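Local coordinates for protein ULam111 (Flavobacterium sp., PDB 5WUT) that probably hydrolyses beta-1,3-glucosidic bonds of laminarin as a glycoside hydrolase family 16 laminarinase with a beta-jelly-roll fold, at residues A[25-30]-A[44-49]; A[117-122]-A[163-168]; A[136-141]-A[194-199]; A[202-207]-A[224-229]. One frame throughout, in Å; residues are numbered along the deposited sequence.

Interaction 1 (A[25-30]-A[44-49])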
loop_
_atom_site.group_PDB
_atom_site.type_symbol
_atom_site.label_atom_id
_atom_site.label_comp_id
_atom_site.label_asym_id
_atom_site.label_seq_id
_atom_site.Cartn_x
_atom_site.Cartn_y
_atom_site.Cartn_z
ATOM N N PHE A 25 14.743 -20.908 -20.394
ATOM C CA PHE A 25 14.245 -21.808 -19.356
ATOM C C PHE A 25 15.384 -22.236 -18.446
ATOM O O PHE A 25 16.484 -22.562 -18.911
ATOM C CB PHE A 25 13.591 -23.062 -19.949
ATOM C CG PHE A 25 12.336 -22.790 -20.702
ATOM C CD1 PHE A 25 11.110 -22.752 -20.050
ATOM C CD2 PHE A 25 12.373 -22.576 -22.069
ATOM C CE1 PHE A 25 9.948 -22.509 -20.744
ATOM C CE2 PHE A 25 11.206 -22.334 -22.774
ATOM C CZ PHE A 25 9.995 -22.297 -22.116
ATOM N N GLU A 26 15.119 -22.269 -17.148
ATOM C CA GLU A 26 16.004 -22.997 -16.251
ATOM C C GLU A 26 15.258 -24.283 -15.907
ATOM O O GLU A 26 14.055 -24.262 -15.637
ATOM C CB GLU A 26 16.375 -22.137 -15.031
ATOM C CG GLU A 26 17.272 -20.955 -15.460
ATOM C CD GLU A 26 17.920 -20.185 -14.319
ATOM O OE1 GLU A 26 18.822 -19.356 -14.592
ATOM O OE2 GLU A 26 17.526 -20.382 -13.158
ATOM N N LEU A 27 15.941 -25.419 -16.030
ATOM C CA LEU A 27 15.242 -26.708 -16.030
ATOM C C LEU A 27 15.861 -27.718 -15.083
ATOM O O LEU A 27 17.078 -27.729 -14.879
ATOM C CB LEU A 27 15.235 -27.302 -17.448
ATOM C CG LEU A 27 14.591 -26.425 -18.523
ATOM C CD1 LEU A 27 14.978 -26.931 -19.919
ATOM C CD2 LEU A 27 13.108 -26.412 -18.373
ATOM N N GLY A 28 15.010 -28.599 -14.570
ATOM C CA GLY A 28 15.447 -29.741 -13.783
ATOM C C GLY A 28 15.488 -29.514 -12.284
ATOM O O GLY A 28 14.694 -28.742 -11.737
ATOM N N ASP A 29 16.421 -30.199 -11.627
ATOM C CA ASP A 29 16.482 -30.210 -10.175
ATOM C C ASP A 29 17.467 -29.208 -9.562
ATOM O O ASP A 29 17.540 -29.072 -8.329
ATOM C CB ASP A 29 16.836 -31.637 -9.701
ATOM C CG ASP A 29 18.162 -32.152 -10.267
ATOM O OD1 ASP A 29 18.952 -31.368 -10.831
ATOM O OD2 ASP A 29 18.419 -33.372 -10.136
ATOM N N GLY A 30 18.204 -28.499 -10.411
ATOM C CA GLY A 30 19.144 -27.484 -9.969
ATOM C C GLY A 30 20.550 -27.990 -9.689
ATOM O O GLY A 30 21.468 -27.190 -9.512
ATOM N N TYR A 44 11.857 -28.210 -12.709
ATOM C CA TYR A 44 11.380 -27.192 -13.624
ATOM C C TYR A 44 11.386 -27.755 -15.042
ATOM O O TYR A 44 12.302 -28.496 -15.422
ATOM C CB TYR A 44 12.236 -25.945 -13.512
ATOM C CG TYR A 44 11.978 -25.118 -12.272
ATOM C CD1 TYR A 44 10.701 -24.681 -11.969
ATOM C CD2 TYR A 44 13.018 -24.751 -11.431
ATOM C CE1 TYR A 44 10.459 -23.897 -10.856
ATOM C CE2 TYR A 44 12.781 -23.968 -10.309
ATOM C CZ TYR A 44 11.503 -23.544 -10.037
ATOM O OH TYR A 44 11.256 -22.757 -8.928
ATOM N N THR A 45 10.345 -27.427 -15.804
ATOM C CA THR A 45 10.150 -28.008 -17.129
ATOM C C THR A 45 9.826 -26.951 -18.165
ATOM O O THR A 45 9.667 -25.778 -17.824
ATOM C CB THR A 45 8.995 -29.006 -17.144
ATOM O OG1 THR A 45 7.761 -28.287 -17.135
ATOM C CG2 THR A 45 9.058 -29.961 -15.946
ATOM N N LYS A 46 9.681 -27.380 -19.418
ATOM C CA LYS A 46 9.193 -26.508 -20.492
ATOM C C LYS A 46 7.738 -26.828 -20.802
ATOM O O LYS A 46 7.151 -26.300 -21.762
ATOM C CB LYS A 46 10.033 -26.664 -21.770
ATOM C CG LYS A 46 11.468 -26.206 -21.660
ATOM C CD LYS A 46 12.118 -26.156 -23.037
ATOM C CE LYS A 46 12.657 -27.499 -23.478
ATOM N NZ LYS A 46 13.461 -27.313 -24.720
ATOM N N THR A 47 7.153 -27.701 -19.992
ATOM C CA THR A 47 5.799 -28.181 -20.243
ATOM C C THR A 47 4.816 -27.858 -19.115
ATOM O O THR A 47 3.733 -28.448 -19.031
ATOM C CB THR A 47 5.807 -29.708 -20.491
ATOM O OG1 THR A 47 6.543 -30.349 -19.443
ATOM C CG2 THR A 47 6.474 -30.020 -21.820
ATOM N N ASN A 48 5.166 -26.902 -18.254
ATOM C CA ASN A 48 4.268 -26.497 -17.175
ATOM C C ASN A 48 3.692 -25.085 -17.341
ATOM O O ASN A 48 3.070 -24.553 -16.426
ATOM C CB ASN A 48 4.980 -26.595 -15.819
ATOM C CG ASN A 48 4.959 -28.006 -15.249
ATOM O OD1 ASN A 48 5.627 -28.900 -15.769
ATOM N ND2 ASN A 48 4.211 -28.197 -14.159
ATOM N N HIS A 49 3.886 -24.484 -18.505
ATOM C CA HIS A 49 3.343 -23.145 -18.726
ATOM C C HIS A 49 2.533 -23.083 -20.012
ATOM O O HIS A 49 2.681 -23.926 -20.901
ATOM C CB HIS A 49 4.464 -22.130 -18.813
ATOM C CG HIS A 49 5.215 -22.246 -20.091
ATOM N ND1 HIS A 49 6.113 -23.261 -20.324
ATOM C CD2 HIS A 49 5.147 -21.521 -21.233
ATOM C CE1 HIS A 49 6.587 -23.149 -21.554
ATOM N NE2 HIS A 49 6.022 -22.099 -22.123
HETATM O O HOH W 1 11.241 -23.946 -16.494
#
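Phe25 meets Lys46 and His49 with two different parts of its ring. Its CG lies anti to the carbonyl carbon (chi1 -67°), and CB already lies 4.2 Å from Lys46 CG. Further out, the methylenes of Lys46 cover one face of the ring at about a right angle to the side chain. Lys46 CG stands over the ring centre, a CH-pi contact with the carbon 3.7 Å from the Phe25 centroid, while Lys46 CD leans toward the CD2 side, 3.7 Å from that atom. CD1 also comes near Thr45 O. The far end of the ring meets the imidazole tip to tip: Phe25 CE1 is 3.5 Å from His49 CE1, which CZ faces as well, with the ring planes turned 45°.

Leu27 adds its CD2 methyl, which presses on the backbone at Thr45 C (3.3 Å) and also touches Lys46 CG. Beyond it the two chains join in a single antiparallel bridge, where Gly28 N donates to Tyr44 O at 2.8 Å and Tyr44 N returns a bond to Gly28 O at 3.0 Å. A water within hydrogen-bonding distance of Glu26 O and Thr45 O links the two segments. At the surface, the segments run on from the ends of strands 24-25 and 42-44, both paired with strand 66-80; Phe25 rests on Ile72 of that strand, and His49 touches Leu56 of strand 55-63.

Interaction 2 (A[117-122]-A[163-168])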
loop_
_atom_site.group_PDB
_atom_site.type_symbol
_atom_site.label_atom_id
_atom_site.label_comp_id
_atom_site.label_asym_id
_atom_site.label_seq_id
_atom_site.Cartn_x
_atom_site.Cartn_y
_atom_site.Cartn_z
ATOM N N GLY A 117 24.188 -9.616 -6.431
ATOM C CA GLY A 117 22.981 -8.916 -6.024
ATOM C C GLY A 117 21.685 -9.540 -6.530
ATOM O O GLY A 117 21.636 -10.183 -7.596
ATOM N N GLU A 118 20.618 -9.331 -5.760
ATOM C CA GLU A 118 19.303 -9.870 -6.070
ATOM C C GLU A 118 18.245 -8.873 -5.628
ATOM O O GLU A 118 18.384 -8.262 -4.564
ATOM C CB GLU A 118 19.104 -11.217 -5.364
ATOM C CG GLU A 118 17.695 -11.808 -5.487
ATOM C CD GLU A 118 17.536 -13.151 -4.781
ATOM O OE1 GLU A 118 18.547 -13.846 -4.542
ATOM O OE2 GLU A 118 16.395 -13.518 -4.462
ATOM N N ILE A 119 17.205 -8.706 -6.441
ATOM C CA ILE A 119 16.061 -7.847 -6.107
ATOM C C ILE A 119 14.787 -8.683 -6.124
ATOM O O ILE A 119 14.424 -9.228 -7.164
ATOM C CB ILE A 119 15.888 -6.664 -7.102
ATOM C CG1 ILE A 119 17.223 -5.961 -7.361
ATOM C CG2 ILE A 119 14.786 -5.687 -6.589
ATOM C CD1 ILE A 119 17.154 -4.916 -8.454
ATOM N N ASP A 120 14.118 -8.795 -4.976
ATOM C CA ASP A 120 12.911 -9.599 -4.864
ATOM C C ASP A 120 11.692 -8.693 -4.883
ATOM O O ASP A 120 11.413 -7.980 -3.905
ATOM C CB ASP A 120 12.915 -10.427 -3.580
ATOM C CG ASP A 120 14.034 -11.429 -3.539
ATOM O OD1 ASP A 120 14.473 -11.872 -4.608
ATOM O OD2 ASP A 120 14.443 -11.804 -2.426
ATOM N N ILE A 121 10.947 -8.750 -5.980
ATOM C CA ILE A 121 9.894 -7.772 -6.241
ATOM C C ILE A 121 8.492 -8.304 -5.911
ATOM O O ILE A 121 7.728 -7.653 -5.196
ATOM C CB ILE A 121 9.951 -7.319 -7.716
ATOM C CG1 ILE A 121 11.354 -6.792 -8.048
ATOM C CG2 ILE A 121 8.867 -6.269 -7.988
ATOM C CD1 ILE A 121 11.564 -6.477 -9.547
ATOM N N LEU A 122 8.146 -9.472 -6.464
ATOM C CA LEU A 122 6.946 -10.201 -6.071
ATOM C C LEU A 122 7.427 -11.420 -5.311
ATOM O O LEU A 122 8.133 -12.246 -5.869
ATOM C CB LEU A 122 6.101 -10.608 -7.295
ATOM C CG LEU A 122 4.772 -11.373 -7.112
ATOM C CD1 LEU A 122 4.052 -11.360 -8.441
ATOM C CD2 LEU A 122 4.885 -12.821 -6.608
ATOM N N TYR A 163 3.185 -5.129 -8.773
ATOM C CA TYR A 163 4.407 -5.253 -7.995
ATOM C C TYR A 163 5.488 -4.506 -8.729
ATOM O O TYR A 163 5.710 -4.792 -9.895
ATOM C CB TYR A 163 4.787 -6.728 -7.816
ATOM C CG TYR A 163 3.704 -7.581 -7.201
ATOM C CD1 TYR A 163 2.666 -8.106 -7.968
ATOM C CD2 TYR A 163 3.734 -7.897 -5.844
ATOM C CE1 TYR A 163 1.675 -8.895 -7.389
ATOM C CE2 TYR A 163 2.764 -8.689 -5.271
ATOM C CZ TYR A 163 1.734 -9.189 -6.041
ATOM O OH TYR A 163 0.758 -9.986 -5.445
ATOM N N ALA A 164 6.135 -3.531 -8.086
ATOM C CA ALA A 164 7.071 -2.694 -8.819
ATOM C C ALA A 164 8.252 -2.228 -7.986
ATOM O O ALA A 164 8.213 -2.261 -6.756
ATOM C CB ALA A 164 6.339 -1.479 -9.395
ATOM N N ILE A 165 9.306 -1.795 -8.676
ATOM C CA ILE A 165 10.414 -1.095 -8.036
ATOM C C ILE A 165 10.716 0.191 -8.786
ATOM O O ILE A 165 10.498 0.279 -9.992
ATOM C CB ILE A 165 11.707 -1.936 -7.968
ATOM C CG1 ILE A 165 12.115 -2.442 -9.355
ATOM C CG2 ILE A 165 11.521 -3.100 -7.016
ATOM C CD1 ILE A 165 13.494 -3.106 -9.381
ATOM N N ASP A 166 11.195 1.192 -8.059
ATOM C CA ASP A 166 11.836 2.341 -8.687
ATOM C C ASP A 166 13.285 2.268 -8.269
ATOM O O ASP A 166 13.620 2.403 -7.092
ATOM C CB ASP A 166 11.191 3.664 -8.283
ATOM C CG ASP A 166 11.632 4.821 -9.188
ATOM O OD1 ASP A 166 12.086 4.554 -10.317
ATOM O OD2 ASP A 166 11.486 5.986 -8.791
ATOM N N TRP A 167 14.142 2.026 -9.247
ATOM C CA TRP A 167 15.532 1.681 -9.026
ATOM C C TRP A 167 16.413 2.770 -9.603
ATOM O O TRP A 167 16.357 3.057 -10.805
ATOM C CB TRP A 167 15.801 0.324 -9.685
ATOM C CG TRP A 167 17.230 -0.136 -9.818
ATOM C CD1 TRP A 167 18.330 0.272 -9.104
ATOM C CD2 TRP A 167 17.695 -1.120 -10.736
ATOM N NE1 TRP A 167 19.453 -0.398 -9.536
ATOM C CE2 TRP A 167 19.088 -1.261 -10.539
ATOM C CE3 TRP A 167 17.065 -1.892 -11.722
ATOM C CZ2 TRP A 167 19.861 -2.138 -11.292
ATOM C CZ3 TRP A 167 17.833 -2.761 -12.461
ATOM C CH2 TRP A 167 19.214 -2.881 -12.243
ATOM N N THR A 168 17.201 3.408 -8.739
ATOM C CA THR A 168 18.165 4.419 -9.183
ATOM C C THR A 168 19.542 4.120 -8.609
ATOM O O THR A 168 19.724 3.153 -7.882
ATOM C CB THR A 168 17.754 5.848 -8.755
ATOM O OG1 THR A 168 17.893 5.965 -7.332
ATOM C CG2 THR A 168 16.324 6.152 -9.148
HETATM O O HOH W 2 7.779 -4.710 -4.832
#
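Leu122 packs over one face of the Tyr163 ring, the two side chains crossing obliquely, and this end of the contact is closely packed. Leu122 CG, anti to its backbone N (chi1 -179°), sits 3.7 Å from the Tyr163 ring centroid in a CH-pi contact, almost exactly on the ring normal. From there the CD1 methyl reaches across the same face to Tyr163 CD1 and CE1, at 3.6 Å from each. Next along, Ile121 and Ile165 cross at about a right angle, with Ile121 CG1 3.8 Å from Ile165 CG2, while the Ile121 CG2 methyl packs against the backbone at Ala164 N. Beside this close packing a water bridges the backbones, donating to Ile121 O and to Ala164 O.

The two strands are layered face to face, as in the beta-sandwich of a jelly roll: no hydrogen bond links them directly, and their axes run 7.7 Å apart at 138°. Ile121 and Leu122 both face Phe101 of strand 97-105, a classic beta bulge. The sequence from Glu118 to Glu123 fits the bulged E-x-D-x-x-E signature of family 16, which in relatives carries the catalytic acids; Asp120 points its CB away from this interface, and Glu118 takes no part in it.

Packing is looser toward the other end. Ile119 CG2 still meets Ile165 CD1 at 4.0 Å, but Ile119 CD1 comes no closer than 4.5 Å to Trp167 CE3, over one indole face.

Interaction 3 (A[136-141]-A[194-199])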
loop_
_atom_site.group_PDB
_atom_site.type_symbol
_atom_site.label_atom_id
_atom_site.label_comp_id
_atom_site.label_asym_id
_atom_site.label_seq_id
_atom_site.Cartn_x
_atom_site.Cartn_y
_atom_site.Cartn_z
ATOM N N LEU A 136 16.197 -7.527 -0.658
ATOM C CA LEU A 136 17.481 -7.487 -1.370
ATOM C C LEU A 136 18.387 -8.571 -0.807
ATOM O O LEU A 136 18.352 -8.833 0.383
ATOM C CB LEU A 136 18.184 -6.138 -1.221
ATOM C CG LEU A 136 17.578 -4.888 -1.857
ATOM C CD1 LEU A 136 17.102 -5.086 -3.288
ATOM C CD2 LEU A 136 16.473 -4.368 -0.979
ATOM N N HIS A 137 19.190 -9.193 -1.668
ATOM C CA HIS A 137 20.259 -10.088 -1.228
ATOM C C HIS A 137 21.559 -9.596 -1.829
ATOM O O HIS A 137 21.625 -9.287 -3.027
ATOM C CB HIS A 137 20.003 -11.530 -1.658
ATOM C CG HIS A 137 18.755 -12.099 -1.083
ATOM N ND1 HIS A 137 18.753 -12.916 0.026
ATOM C CD2 HIS A 137 17.460 -11.937 -1.439
ATOM C CE1 HIS A 137 17.508 -13.250 0.316
ATOM N NE2 HIS A 137 16.705 -12.666 -0.557
ATOM N N THR A 138 22.572 -9.468 -0.982
ATOM C CA THR A 138 23.883 -8.945 -1.362
ATOM C C THR A 138 24.945 -9.665 -0.536
ATOM O O THR A 138 24.609 -10.406 0.382
ATOM C CB THR A 138 23.994 -7.441 -1.082
ATOM O OG1 THR A 138 23.888 -7.240 0.330
ATOM C CG2 THR A 138 22.878 -6.666 -1.749
ATOM N N THR A 139 26.217 -9.383 -0.795
ATOM C CA THR A 139 27.258 -9.922 0.085
ATOM C C THR A 139 27.047 -9.456 1.533
ATOM O O THR A 139 27.197 -10.238 2.478
ATOM C CB THR A 139 28.652 -9.525 -0.400
ATOM O OG1 THR A 139 28.974 -10.321 -1.540
ATOM C CG2 THR A 139 29.704 -9.768 0.680
ATOM N N ALA A 140 26.657 -8.197 1.701
ATOM C CA ALA A 140 26.438 -7.651 3.038
ATOM C C ALA A 140 25.300 -8.342 3.803
ATOM O O ALA A 140 25.383 -8.503 5.022
ATOM C CB ALA A 140 26.171 -6.129 2.950
ATOM N N SER A 141 24.232 -8.731 3.104
ATOM C CA SER A 141 23.122 -9.448 3.731
ATOM C C SER A 141 22.391 -10.312 2.706
ATOM O O SER A 141 21.855 -9.800 1.729
ATOM C CB SER A 141 22.134 -8.478 4.402
ATOM O OG SER A 141 21.267 -9.198 5.272
ATOM N N TRP A 194 25.967 -2.629 -2.115
ATOM C CA TRP A 194 25.199 -2.111 -3.246
ATOM C C TRP A 194 25.765 -2.577 -4.573
ATOM O O TRP A 194 26.502 -1.840 -5.237
ATOM C CB TRP A 194 25.174 -0.576 -3.190
ATOM C CG TRP A 194 24.290 0.105 -4.208
ATOM C CD1 TRP A 194 24.671 0.601 -5.419
ATOM C CD2 TRP A 194 22.893 0.406 -4.073
ATOM N NE1 TRP A 194 23.598 1.185 -6.056
ATOM C CE2 TRP A 194 22.495 1.073 -5.250
ATOM C CE3 TRP A 194 21.943 0.170 -3.077
ATOM C CZ2 TRP A 194 21.184 1.507 -5.460
ATOM C CZ3 TRP A 194 20.642 0.603 -3.284
ATOM C CH2 TRP A 194 20.277 1.262 -4.472
ATOM N N PRO A 195 25.438 -3.814 -4.959
ATOM C CA PRO A 195 25.826 -4.326 -6.274
ATOM C C PRO A 195 24.855 -3.875 -7.366
ATOM O O PRO A 195 24.751 -4.561 -8.381
ATOM C CB PRO A 195 25.743 -5.840 -6.088
ATOM C CG PRO A 195 24.623 -5.999 -5.071
ATOM C CD PRO A 195 24.828 -4.861 -4.116
ATOM N N TYR A 196 24.144 -2.771 -7.154
ATOM C CA TYR A 196 23.025 -2.432 -8.027
ATOM C C TYR A 196 23.312 -1.349 -9.072
ATOM O O TYR A 196 22.378 -0.761 -9.615
ATOM C CB TYR A 196 21.816 -2.027 -7.165
ATOM C CG TYR A 196 21.403 -3.166 -6.255
ATOM C CD1 TYR A 196 20.852 -4.325 -6.783
ATOM C CD2 TYR A 196 21.599 -3.104 -4.885
ATOM C CE1 TYR A 196 20.495 -5.390 -5.975
ATOM C CE2 TYR A 196 21.238 -4.179 -4.057
ATOM C CZ TYR A 196 20.683 -5.319 -4.616
ATOM O OH TYR A 196 20.336 -6.387 -3.819
ATOM N N ASP A 197 24.593 -1.094 -9.355
ATOM C CA ASP A 197 24.971 -0.197 -10.442
ATOM C C ASP A 197 25.497 -1.003 -11.624
ATOM O O ASP A 197 26.618 -0.805 -12.105
ATOM C CB ASP A 197 26.010 0.827 -9.967
ATOM C CG ASP A 197 25.500 1.692 -8.829
ATOM O OD1 ASP A 197 24.310 2.072 -8.846
ATOM O OD2 ASP A 197 26.306 2.012 -7.933
ATOM N N GLN A 198 24.660 -1.937 -12.070
ATOM C CA GLN A 198 24.943 -2.784 -13.223
ATOM C C GLN A 198 23.604 -3.234 -13.786
ATOM O O GLN A 198 22.574 -3.098 -13.124
ATOM C CB GLN A 198 25.795 -3.990 -12.836
ATOM C CG GLN A 198 25.090 -4.905 -11.854
ATOM C CD GLN A 198 25.727 -6.275 -11.732
ATOM O OE1 GLN A 198 26.304 -6.810 -12.687
ATOM N NE2 GLN A 198 25.639 -6.849 -10.539
ATOM N N PRO A 199 23.598 -3.776 -15.011
ATOM C CA PRO A 199 22.341 -4.345 -15.510
ATOM C C PRO A 199 21.929 -5.568 -14.691
ATOM O O PRO A 199 22.791 -6.270 -14.140
ATOM C CB PRO A 199 22.674 -4.738 -16.959
ATOM C CG PRO A 199 23.931 -3.952 -17.299
ATOM C CD PRO A 199 24.682 -3.860 -16.008
#
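With CG beside its backbone N (chi1 -60°), Tyr196 sends its ring toward Leu136 and Thr138. In Thr138, OG1 takes the crowded position between N and the carbonyl carbon (chi1 64°), and the CG2 methyl lies anti to the carbonyl carbon, facing the tyrosine. That methyl meets two groups at once, Tyr196 OH at 3.3 Å and Pro195 CD at 3.6 Å, crossing both side chains at about a right angle. Leu136 comes in obliquely at the phenol tip; its CB lies 3.4 Å from Tyr196 OH, and its CD1 methyl is 3.8 Å from Tyr196 CZ.

His137 O also lies 3.3 Å from Tyr196 OH, but the hydroxyl's hydrogen-bond partner is the backbone O of Glu118, on the neighbouring strand 118-123. The contact joins the end of strand 131-137 to the loop that leads into strand 200-208 of the jelly roll. Thr138 OG1 accepts from Ser141 N at 3.2 Å, an ST motif that shapes the turn just beyond the strand.

Within the loop, Pro195 CG sits over the centre of one face of the Tyr196 ring, and Tyr196 CB lies over the Trp194 indole, offset toward its rim. Trp194 NE1 donates to Asp197 OD1 at 3.0 Å, in the indole plane but from well above the carboxylate plane. Gln198 NE2 reaches back to Pro195 O, 3.3 Å away and in the carbonyl plane.

Interaction 4 (A[202-207]-A[224-229])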
loop_
_atom_site.group_PDB
_atom_site.type_symbol
_atom_site.label_atom_id
_atom_site.label_comp_id
_atom_site.label_asym_id
_atom_site.label_seq_id
_atom_site.Cartn_x
_atom_site.Cartn_y
_atom_site.Cartn_z
ATOM N N PHE A 202 15.647 -10.549 -15.400
ATOM C CA PHE A 202 14.405 -10.974 -14.746
ATOM C C PHE A 202 14.341 -12.462 -14.534
ATOM O O PHE A 202 14.883 -13.206 -15.331
ATOM C CB PHE A 202 13.190 -10.559 -15.572
ATOM C CG PHE A 202 13.048 -9.084 -15.723
ATOM C CD1 PHE A 202 12.706 -8.308 -14.629
ATOM C CD2 PHE A 202 13.235 -8.468 -16.951
ATOM C CE1 PHE A 202 12.564 -6.931 -14.760
ATOM C CE2 PHE A 202 13.098 -7.089 -17.090
ATOM C CZ PHE A 202 12.757 -6.321 -15.991
ATOM N N ILE A 203 13.669 -12.874 -13.466
ATOM C CA ILE A 203 13.311 -14.281 -13.256
ATOM C C ILE A 203 11.845 -14.340 -12.859
ATOM O O ILE A 203 11.395 -13.537 -12.034
ATOM C CB ILE A 203 14.162 -14.954 -12.152
ATOM C CG1 ILE A 203 15.665 -14.775 -12.411
ATOM C CG2 ILE A 203 13.793 -16.441 -12.035
ATOM C CD1 ILE A 203 16.252 -13.513 -11.725
ATOM N N ILE A 204 11.092 -15.257 -13.469
ATOM C CA ILE A 204 9.744 -15.606 -13.007
ATOM C C ILE A 204 9.755 -17.085 -12.671
ATOM O O ILE A 204 10.195 -17.901 -13.483
ATOM C CB ILE A 204 8.666 -15.320 -14.068
ATOM C CG1 ILE A 204 8.640 -13.840 -14.417
ATOM C CG2 ILE A 204 7.287 -15.750 -13.572
ATOM C CD1 ILE A 204 7.698 -13.504 -15.596
ATOM N N ASN A 205 9.283 -17.461 -11.488
ATOM C CA ASN A 205 9.243 -18.891 -11.188
ATOM C C ASN A 205 8.185 -19.205 -10.154
ATOM O O ASN A 205 7.641 -18.317 -9.503
ATOM C CB ASN A 205 10.609 -19.397 -10.699
ATOM C CG ASN A 205 10.902 -18.997 -9.275
ATOM O OD1 ASN A 205 11.335 -17.871 -9.018
ATOM N ND2 ASN A 205 10.646 -19.908 -8.328
ATOM N N MET A 206 7.890 -20.487 -9.994
ATOM C CA MET A 206 7.046 -20.899 -8.880
ATOM C C MET A 206 7.631 -22.160 -8.263
ATOM O O MET A 206 7.654 -23.232 -8.885
ATOM C CB MET A 206 5.595 -21.100 -9.322
ATOM C CG MET A 206 4.710 -21.695 -8.221
ATOM S SD MET A 206 2.925 -21.577 -8.478
ATOM C CE MET A 206 2.779 -22.042 -10.202
ATOM N N ALA A 207 8.178 -22.012 -7.063
ATOM C CA ALA A 207 8.757 -23.136 -6.339
ATOM C C ALA A 207 7.732 -23.835 -5.421
ATOM O O ALA A 207 6.655 -23.312 -5.133
ATOM C CB ALA A 207 9.957 -22.678 -5.540
ATOM N N GLN A 224 -1.861 -25.551 -9.156
ATOM C CA GLN A 224 -2.003 -24.128 -8.845
ATOM C C GLN A 224 -1.428 -23.268 -9.954
ATOM O O GLN A 224 -0.345 -23.557 -10.461
ATOM C CB GLN A 224 -1.306 -23.803 -7.524
ATOM C CG GLN A 224 -2.109 -24.161 -6.274
ATOM C CD GLN A 224 -3.429 -23.406 -6.181
ATOM O OE1 GLN A 224 -3.504 -22.212 -6.488
ATOM N NE2 GLN A 224 -4.476 -24.097 -5.754
ATOM N N ASP A 225 -2.142 -22.191 -10.293
ATOM C CA ASP A 225 -1.738 -21.282 -11.362
ATOM C C ASP A 225 -1.176 -19.960 -10.827
ATOM O O ASP A 225 -1.777 -19.321 -9.954
ATOM C CB ASP A 225 -2.919 -20.944 -12.274
ATOM C CG ASP A 225 -3.351 -22.100 -13.159
ATOM O OD1 ASP A 225 -2.646 -23.123 -13.236
ATOM O OD2 ASP A 225 -4.411 -21.952 -13.803
ATOM N N PHE A 226 -0.040 -19.567 -11.391
ATOM C CA PHE A 226 0.605 -18.266 -11.190
ATOM C C PHE A 226 0.521 -17.558 -12.530
ATOM O O PHE A 226 1.121 -18.022 -13.502
ATOM C CB PHE A 226 2.049 -18.484 -10.743
ATOM C CG PHE A 226 2.872 -17.228 -10.535
ATOM C CD1 PHE A 226 2.306 -16.013 -10.169
ATOM C CD2 PHE A 226 4.253 -17.305 -10.652
ATOM C CE1 PHE A 226 3.128 -14.888 -9.947
ATOM C CE2 PHE A 226 5.071 -16.194 -10.450
ATOM C CZ PHE A 226 4.501 -14.984 -10.095
ATOM N N SER A 227 -0.242 -16.464 -12.600
ATOM C CA SER A 227 -0.508 -15.796 -13.880
ATOM C C SER A 227 0.148 -14.429 -13.938
ATOM O O SER A 227 -0.057 -13.610 -13.044
ATOM C CB SER A 227 -2.013 -15.634 -14.114
ATOM O OG SER A 227 -2.664 -16.900 -14.084
ATOM N N ILE A 228 0.899 -14.174 -15.001
ATOM C CA ILE A 228 1.566 -12.878 -15.142
ATOM C C ILE A 228 1.083 -12.203 -16.427
ATOM O O ILE A 228 1.182 -12.772 -17.503
ATOM C CB ILE A 228 3.097 -13.031 -15.148
ATOM C CG1 ILE A 228 3.576 -13.833 -13.916
ATOM C CG2 ILE A 228 3.771 -11.650 -15.214
ATOM C CD1 ILE A 228 3.691 -15.338 -14.126
ATOM N N ASP A 229 0.517 -11.005 -16.291
ATOM C CA ASP A 229 -0.019 -10.234 -17.428
ATOM C C ASP A 229 1.081 -9.530 -18.208
ATOM O O ASP A 229 1.127 -9.594 -19.437
ATOM C CB ASP A 229 -1.050 -9.230 -16.898
ATOM C CG ASP A 229 -1.835 -8.512 -17.991
ATOM O OD1 ASP A 229 -1.778 -8.906 -19.168
ATOM O OD2 ASP A 229 -2.566 -7.554 -17.632
#
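Strands 202-207 and 224-229 run nearly antiparallel (167°) with their axes 8.7 Å apart, and no hydrogen bond passes between them, so the gap is bridged by side chains, packed on one another and against backbone oxygens. Phe226 lies in the middle. Its CG is anti to the backbone N (chi1 178°), and the ring extends toward the opposite strand until its CE2 is 3.5 Å from the backbone Asn205 O, approached obliquely. Ile204 CG2 touches the same ring carbon, Phe226 CE2, at 3.9 Å.

That isoleucine methyl also meets a second partner, Ile228 CD1 at 3.7 Å, where the two side chains slide past each other in opposite directions. Ile228 CD1 in turn sits over the centre of one face of the Phe226 ring, so the three side chains interlock.

Met206 serves the root of the phenylalanine instead of its tip. It also slides past Phe226 in the opposite direction, and a bend at chi3 (44°) sets the terminal methyl: Met206 CE lies 3.7 Å from Phe226 CB and 3.5 Å from the backbone Gln224 O, with SD close behind.

All these side chains are buried near the centre of the molecule, in the core of the sandwich. Strand 200-208 runs between strands 66-80 and 97-105, strand 224-234 pairs with 7-11, 55-63 and 83-90, and Ile58 of strand 55-63 touches both Ile204 and Met206.

How the interactions relate
Interactions 2 and 4 both lie in the sandwich core, their centres 16 Å apart, and they meet where Leu122 CD1 touches Phe226 CE1 at 3.9 Å. Interaction 3 adjoins interaction 2 along neighbouring strands, with centres 11 Å apart; Tyr196 ties the two together, through its OH to Glu118 O (2.8 Å) and its backbone O to Trp167 NE1 (2.9 Å), both probable hydrogen bonds. That places interaction 3 beside the strand bearing the family's probable catalytic motif. Interaction 1 is a surface contact, on the opposite side of the chain's centre from interaction 2, and joins interaction 4 through Tyr44 OH, 3.0 Å from Asn205 ND2 in a probable hydrogen bond.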